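Local coordinates for ABC transporter, substrate-binding protein (Clostridium perfringens, PDB 4EDP) that probably captures a solute outside the cell membrane and delivers it to an ABC transporter for import, as bacterial extracellular solute-binding proteins do, at residues A[125-130]-A[262-267]; A[118-123]-A[285-290]. All coordinates share one frame; numbering follows the deposited sequence. Where two conformers were deposited one is given.

Interaction 1 of 2, residues A[125-130]-A[262-267]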
loop_
_atom_site.group_PDB
_atom_site.type_symbol
_atom_site.label_atom_id
_atom_site.label_comp_id
_atom_site.label_asym_id
_atom_site.label_seq_id
_atom_site.Cartn_x
_atom_site.Cartn_y
_atom_site.Cartn_z
ATOM N N LYS A 125 13.046 -0.921 -3.645
ATOM C CA LYS A 125 14.346 -0.923 -2.966
ATOM C C LYS A 125 14.464 0.167 -1.901
ATOM O O LYS A 125 15.347 0.119 -1.054
ATOM C CB LYS A 125 15.505 -0.922 -3.961
ATOM C CG LYS A 125 15.749 -2.302 -4.545
ATOM C CD LYS A 125 16.816 -2.289 -5.631
ATOM C CE LYS A 125 17.168 -3.701 -6.069
ATOM N NZ LYS A 125 18.125 -3.745 -7.219
ATOM N N SER A 126 13.563 1.146 -1.916
ATOM C CA SER A 126 13.554 2.130 -0.833
ATOM C C SER A 126 13.386 1.419 0.542
ATOM O O SER A 126 13.911 1.884 1.555
ATOM C CB SER A 126 12.436 3.152 -1.056
ATOM O OG SER A 126 11.161 2.533 -1.013
ATOM N N THR A 127 12.656 0.300 0.597
ATOM C CA THR A 127 12.497 -0.416 1.856
ATOM C C THR A 127 13.793 -1.135 2.244
ATOM O O THR A 127 14.067 -1.305 3.413
ATOM C CB THR A 127 11.299 -1.404 1.818
ATOM O OG1 THR A 127 11.519 -2.401 0.828
ATOM C CG2 THR A 127 10.019 -0.643 1.479
ATOM N N VAL A 128 14.555 -1.602 1.259
ATOM C CA VAL A 128 15.847 -2.248 1.533
ATOM C C VAL A 128 16.819 -1.200 2.128
ATOM O O VAL A 128 17.527 -1.456 3.118
ATOM C CB VAL A 128 16.436 -2.856 0.257
ATOM C CG1 VAL A 128 17.819 -3.449 0.536
ATOM C CG2 VAL A 128 15.499 -3.927 -0.318
ATOM N N GLU A 129 16.836 -0.017 1.525
ATOM C CA GLU A 129 17.695 1.059 1.982
ATOM C C GLU A 129 17.337 1.458 3.421
ATOM O O GLU A 129 18.213 1.871 4.192
ATOM C CB GLU A 129 17.605 2.258 1.017
ATOM C CG GLU A 129 18.442 3.449 1.450
ATOM C CD GLU A 129 18.424 4.610 0.471
ATOM O OE1 GLU A 129 18.126 4.412 -0.729
ATOM O OE2 GLU A 129 18.725 5.738 0.914
ATOM N N ALA A 130 16.059 1.337 3.784
ATOM C CA ALA A 130 15.595 1.666 5.142
ATOM C C ALA A 130 16.211 0.709 6.156
ATOM O O ALA A 130 16.412 1.071 7.322
ATOM C CB ALA A 130 14.075 1.703 5.237
ATOM N N LEU A 262 2.874 5.013 -4.512
ATOM C CA LEU A 262 2.838 3.612 -4.170
ATOM C C LEU A 262 2.723 3.409 -2.674
ATOM O O LEU A 262 3.056 4.301 -1.882
ATOM C CB LEU A 262 4.151 2.931 -4.579
ATOM C CG LEU A 262 4.609 3.098 -6.023
ATOM C CD1 LEU A 262 5.945 2.364 -6.251
ATOM C CD2 LEU A 262 3.522 2.633 -6.969
ATOM N N ASN A 263 2.209 2.245 -2.298
ATOM C CA ASN A 263 2.237 1.801 -0.903
ATOM C C ASN A 263 2.717 0.339 -0.964
ATOM O O ASN A 263 2.546 -0.330 -1.990
ATOM C CB ASN A 263 0.937 1.997 -0.138
ATOM C CG ASN A 263 -0.201 1.198 -0.680
ATOM O OD1 ASN A 263 -0.374 0.017 -0.342
ATOM N ND2 ASN A 263 -1.049 1.855 -1.468
ATOM N N PHE A 264 3.358 -0.110 0.106
ATOM C CA PHE A 264 3.925 -1.460 0.175
ATOM C C PHE A 264 3.461 -2.235 1.397
ATOM O O PHE A 264 3.076 -1.639 2.402
ATOM C CB PHE A 264 5.459 -1.354 0.341
ATOM C CG PHE A 264 6.160 -0.541 -0.739
ATOM C CD1 PHE A 264 6.295 -1.037 -2.017
ATOM C CD2 PHE A 264 6.698 0.692 -0.458
ATOM C CE1 PHE A 264 6.925 -0.307 -3.018
ATOM C CE2 PHE A 264 7.334 1.421 -1.458
ATOM C CZ PHE A 264 7.431 0.926 -2.737
ATOM N N ASN A 265 3.527 -3.564 1.304
ATOM C CA ASN A 265 3.361 -4.437 2.450
ATOM C C ASN A 265 4.757 -5.046 2.567
ATOM O O ASN A 265 5.395 -5.345 1.557
ATOM C CB ASN A 265 2.299 -5.518 2.261
ATOM C CG ASN A 265 0.902 -4.937 2.145
ATOM O OD1 ASN A 265 0.634 -3.830 2.627
ATOM N ND2 ASN A 265 0.005 -5.689 1.539
ATOM N N THR A 266 5.233 -5.239 3.789
ATOM C CA THR A 266 6.569 -5.744 4.010
ATOM C C THR A 266 6.597 -6.955 4.927
ATOM O O THR A 266 5.614 -7.256 5.593
ATOM C CB THR A 266 7.443 -4.655 4.686
ATOM O OG1 THR A 266 6.986 -4.412 6.021
ATOM C CG2 THR A 266 7.443 -3.344 3.882
ATOM N N ILE A 267 7.737 -7.641 4.961
ATOM C CA ILE A 267 7.920 -8.790 5.859
ATOM C C ILE A 267 9.140 -8.501 6.722
ATOM O O ILE A 267 10.225 -8.207 6.201
ATOM C CB ILE A 267 8.198 -10.125 5.127
ATOM C CG1 ILE A 267 7.174 -10.393 4.040
ATOM C CG2 ILE A 267 8.260 -11.294 6.141
ATOM C CD1 ILE A 267 7.509 -11.597 3.160
#
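T127 and F264 bring helix 125-130 against strand 262-267, the threonine methyl approaching the phenyl ring obliquely. From CB of F264, which points toward the helix, chi1 of -56° turns CG opposite the carbonyl carbon and beside the backbone N, and the ring then extends toward the helix. CD2, the first ring carbon on the helix side, lies 4.1 Å from CG2 of T127. One atom further on, CE2 comes within 4.0 Å of OG of S126.

T127 is split between two kinds of surroundings. Its CG2 lies opposite the carbonyl carbon and faces the strand, where it also comes 4.4 Å from CG2 of T266, two residues after F264 and on the same side of the strand. Its OG1 takes no part in this packing: it bonds to A124 O, three residues earlier, and to A135 N. S126 OG is likewise engaged, with K123 O, so the ring meets a hydroxyl already paired with the backbone.

The contact is small, burying 122 Å² in all, and is made by packing alone, one methyl group and one already bonded hydroxyl against the ring. The short axes are 10.6 Å apart at an angle of 51°, a short helix packed on one strand of the mixed sheet of an alpha/beta solute-binding protein of the PBP clan. Helix 125-130 rests on the strand through S126 and T127, and E94 and A97 of helix 94-103 fill in beside it, touching F264 and T266 respectively. Strand 262-269 runs antiparallel to both strand 89-93 and strand 135-145, and A135 and L138 of the latter also pack on the F264 ring, placing it between the sheet and the short helix.

Interaction 2 of 2, residues A[118-123]-A[285-290]; sequences SEMNEK and YALSKE
M120 and L287 form the apolar half of this contact, with SD of the methionine 4.0 Å from CD1 of the leucine and the two side chains passing at a slant. The methionine chain is extended as far as its sulfur and bends there, chi3 being 71°, which turns CE toward T127 of helix 125-130. Beside this pair the chemistry becomes polar. A water accepts from K289 N at 3.0 Å and donates to E119 OE1 at 2.7 Å, bridging the E119 carboxylate to the first turn of helix 289-299. The direct approach of E119 OE1 to K289 CB, at 4.3 Å, is looser.

Segment 285-290 is the junction between two consecutive helices, 276-286 and 289-299. S288 is at the N-cap position of the second, its side chain capping a backbone N just past the segment. The serine also bonds back to Y285: S288 OG donates to Y285 O at 2.6 Å, in the carbonyl plane and on a lone pair, while S288 N reaches the same oxygen at 3.0 Å. Two donors from one residue thus grip Y285 O, which is consistent with a well-defined turn at the junction, from which L287 points toward M120.

Further out, N305 ND2 bonds both E119 OE1 and L287 O, a second link between the two sides that draws on the same carboxylate oxygen as the water. The loop backbone is held by this part of the chain as well, E119 pairing with K306 and N121 with V304. K289 NZ turns away to a salt bridge with E293 along its own helix. On the buried side, I114, N116 and P134 pack against L287, whereas K125, T127 and V128 of helix 125-130 lie against M120.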
loop_
_atom_site.group_PDB
_atom_site.type_symbol
_atom_site.label_atom_id
_atom_site.label_comp_id
_atom_site.label_asym_id
_atom_site.label_seq_id
_atom_site.Cartn_x
_atom_site.Cartn_y
_atom_site.Cartn_z
ATOM N N SER A 118 18.067 -8.206 -4.644
ATOM C CA SER A 118 18.746 -7.549 -5.772
ATOM C C SER A 118 17.812 -7.402 -6.967
ATOM O O SER A 118 18.040 -6.555 -7.840
ATOM C CB SER A 118 20.009 -8.305 -6.210
ATOM O OG SER A 118 19.707 -9.535 -6.882
ATOM N N GLU A 119 16.756 -8.206 -6.998
ATOM C CA GLU A 119 15.817 -8.186 -8.117
ATOM C C GLU A 119 14.625 -7.239 -7.923
ATOM O O GLU A 119 13.793 -7.100 -8.811
ATOM C CB GLU A 119 15.359 -9.628 -8.412
ATOM C CG GLU A 119 16.512 -10.513 -8.858
ATOM C CD GLU A 119 16.156 -11.983 -9.055
ATOM O OE1 GLU A 119 14.974 -12.386 -8.987
ATOM O OE2 GLU A 119 17.101 -12.754 -9.273
ATOM N N MET A 120 14.564 -6.556 -6.788
ATOM C CA MET A 120 13.479 -5.630 -6.504
ATOM C C MET A 120 13.560 -4.422 -7.428
ATOM O O MET A 120 14.659 -4.022 -7.840
ATOM C CB MET A 120 13.529 -5.194 -5.031
ATOM C CG MET A 120 13.126 -6.344 -4.066
ATOM S SD MET A 120 13.452 -6.067 -2.308
ATOM C CE MET A 120 12.217 -4.808 -1.917
ATOM N N ASN A 121 12.411 -3.854 -7.781
ATOM C CA ASN A 121 12.413 -2.672 -8.637
ATOM C C ASN A 121 12.956 -1.506 -7.800
ATOM O O ASN A 121 12.977 -1.590 -6.578
ATOM C CB ASN A 121 11.037 -2.419 -9.265
ATOM C CG ASN A 121 9.963 -2.109 -8.255
ATOM O OD1 ASN A 121 10.088 -1.176 -7.456
ATOM N ND2 ASN A 121 8.841 -2.828 -8.352
ATOM N N GLU A 122 13.413 -0.445 -8.461
ATOM C CA GLU A 122 14.031 0.680 -7.772
ATOM C C GLU A 122 13.154 1.316 -6.695
ATOM O O GLU A 122 13.665 1.717 -5.652
ATOM C CB GLU A 122 14.443 1.752 -8.769
ATOM C CG GLU A 122 15.197 2.891 -8.108
ATOM C CD GLU A 122 15.457 4.051 -9.025
ATOM O OE1 GLU A 122 15.444 3.845 -10.250
ATOM O OE2 GLU A 122 15.685 5.175 -8.506
ATOM N N LYS A 123 11.848 1.430 -6.931
ATOM C CA LYS A 123 10.971 2.006 -5.909
ATOM C C LYS A 123 10.881 1.127 -4.648
ATOM O O LYS A 123 10.966 1.636 -3.518
ATOM C CB LYS A 123 9.570 2.278 -6.456
ATOM C CG LYS A 123 9.541 3.161 -7.662
ATOM C CD LYS A 123 10.143 4.504 -7.430
ATOM C CE LYS A 123 10.172 5.273 -8.736
ATOM N NZ LYS A 123 10.847 6.563 -8.575
ATOM N N TYR A 285 12.768 -16.358 -0.194
ATOM C CA TYR A 285 11.814 -17.132 -0.980
ATOM C C TYR A 285 10.630 -16.271 -1.433
ATOM O O TYR A 285 10.230 -16.317 -2.612
ATOM C CB TYR A 285 11.353 -18.321 -0.128
ATOM C CG TYR A 285 10.091 -19.037 -0.540
ATOM C CD1 TYR A 285 10.105 -20.045 -1.506
ATOM C CD2 TYR A 285 8.894 -18.765 0.103
ATOM C CE1 TYR A 285 8.925 -20.736 -1.855
ATOM C CE2 TYR A 285 7.724 -19.439 -0.233
ATOM C CZ TYR A 285 7.749 -20.417 -1.214
ATOM O OH TYR A 285 6.580 -21.074 -1.534
ATOM N N ALA A 286 10.094 -15.462 -0.516
ATOM C CA ALA A 286 8.940 -14.599 -0.835
ATOM C C ALA A 286 9.251 -13.571 -1.946
ATOM O O ALA A 286 8.348 -13.139 -2.681
ATOM C CB ALA A 286 8.430 -13.892 0.428
ATOM N N LEU A 287 10.532 -13.218 -2.068
ATOM C CA LEU A 287 11.007 -12.261 -3.059
ATOM C C LEU A 287 11.452 -12.927 -4.358
ATOM O O LEU A 287 11.738 -12.234 -5.325
ATOM C CB LEU A 287 12.181 -11.429 -2.492
ATOM C CG LEU A 287 11.887 -10.484 -1.316
ATOM C CD1 LEU A 287 13.163 -9.755 -0.769
ATOM C CD2 LEU A 287 10.832 -9.471 -1.711
ATOM N N SER A 288 11.480 -14.259 -4.390
ATOM C CA SER A 288 11.926 -14.983 -5.581
ATOM C C SER A 288 10.981 -14.764 -6.765
ATOM O O SER A 288 9.779 -14.546 -6.597
ATOM C CB SER A 288 12.081 -16.484 -5.299
ATOM O OG SER A 288 10.840 -17.135 -5.055
ATOM N N LYS A 289 11.536 -14.854 -7.966
ATOM C CA LYS A 289 10.764 -14.661 -9.183
ATOM C C LYS A 289 9.563 -15.616 -9.245
ATOM O O LYS A 289 8.458 -15.195 -9.561
ATOM C CB LYS A 289 11.682 -14.842 -10.390
ATOM C CG LYS A 289 10.998 -14.814 -11.764
ATOM C CD LYS A 289 12.041 -15.043 -12.880
ATOM C CE LYS A 289 11.414 -15.196 -14.254
ATOM N NZ LYS A 289 10.518 -16.396 -14.308
ATOM N N GLU A 290 9.779 -16.881 -8.907
ATOM C CA GLU A 290 8.699 -17.869 -8.949
ATOM C C GLU A 290 7.557 -17.536 -7.981
ATOM O O GLU A 290 6.398 -17.563 -8.371
ATOM C CB GLU A 290 9.224 -19.285 -8.698
ATOM C CG GLU A 290 8.108 -20.346 -8.752
ATOM C CD GLU A 290 8.594 -21.778 -8.537
ATOM O OE1 GLU A 290 7.734 -22.679 -8.416
ATOM O OE2 GLU A 290 9.823 -22.004 -8.490
HETATM O O HOH W 1 14.473 -14.941 -8.268
#

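Three of the four touching residues are buried in interaction 1; in interaction 2 two of four are, and one is exposed. Their centres lie about 10 Å and 17 Å from that of the chain, and about 11 Å from each other. Interaction 1 packs a short helix on a sheet strand by side-chain packing, whereas interaction 2 joins a loop to a helix-helix junction and pairs an apolar contact with a water bridge nearer the surface. The elements follow closely in the chain: loop 118-123 leads into helix 125-130, and strand 262-269 precedes helix 276-286. The two also touch, L262 CD1 lying 3.6 Å from K123 CB and K125 NZ probably hydrogen-bonding S118 O.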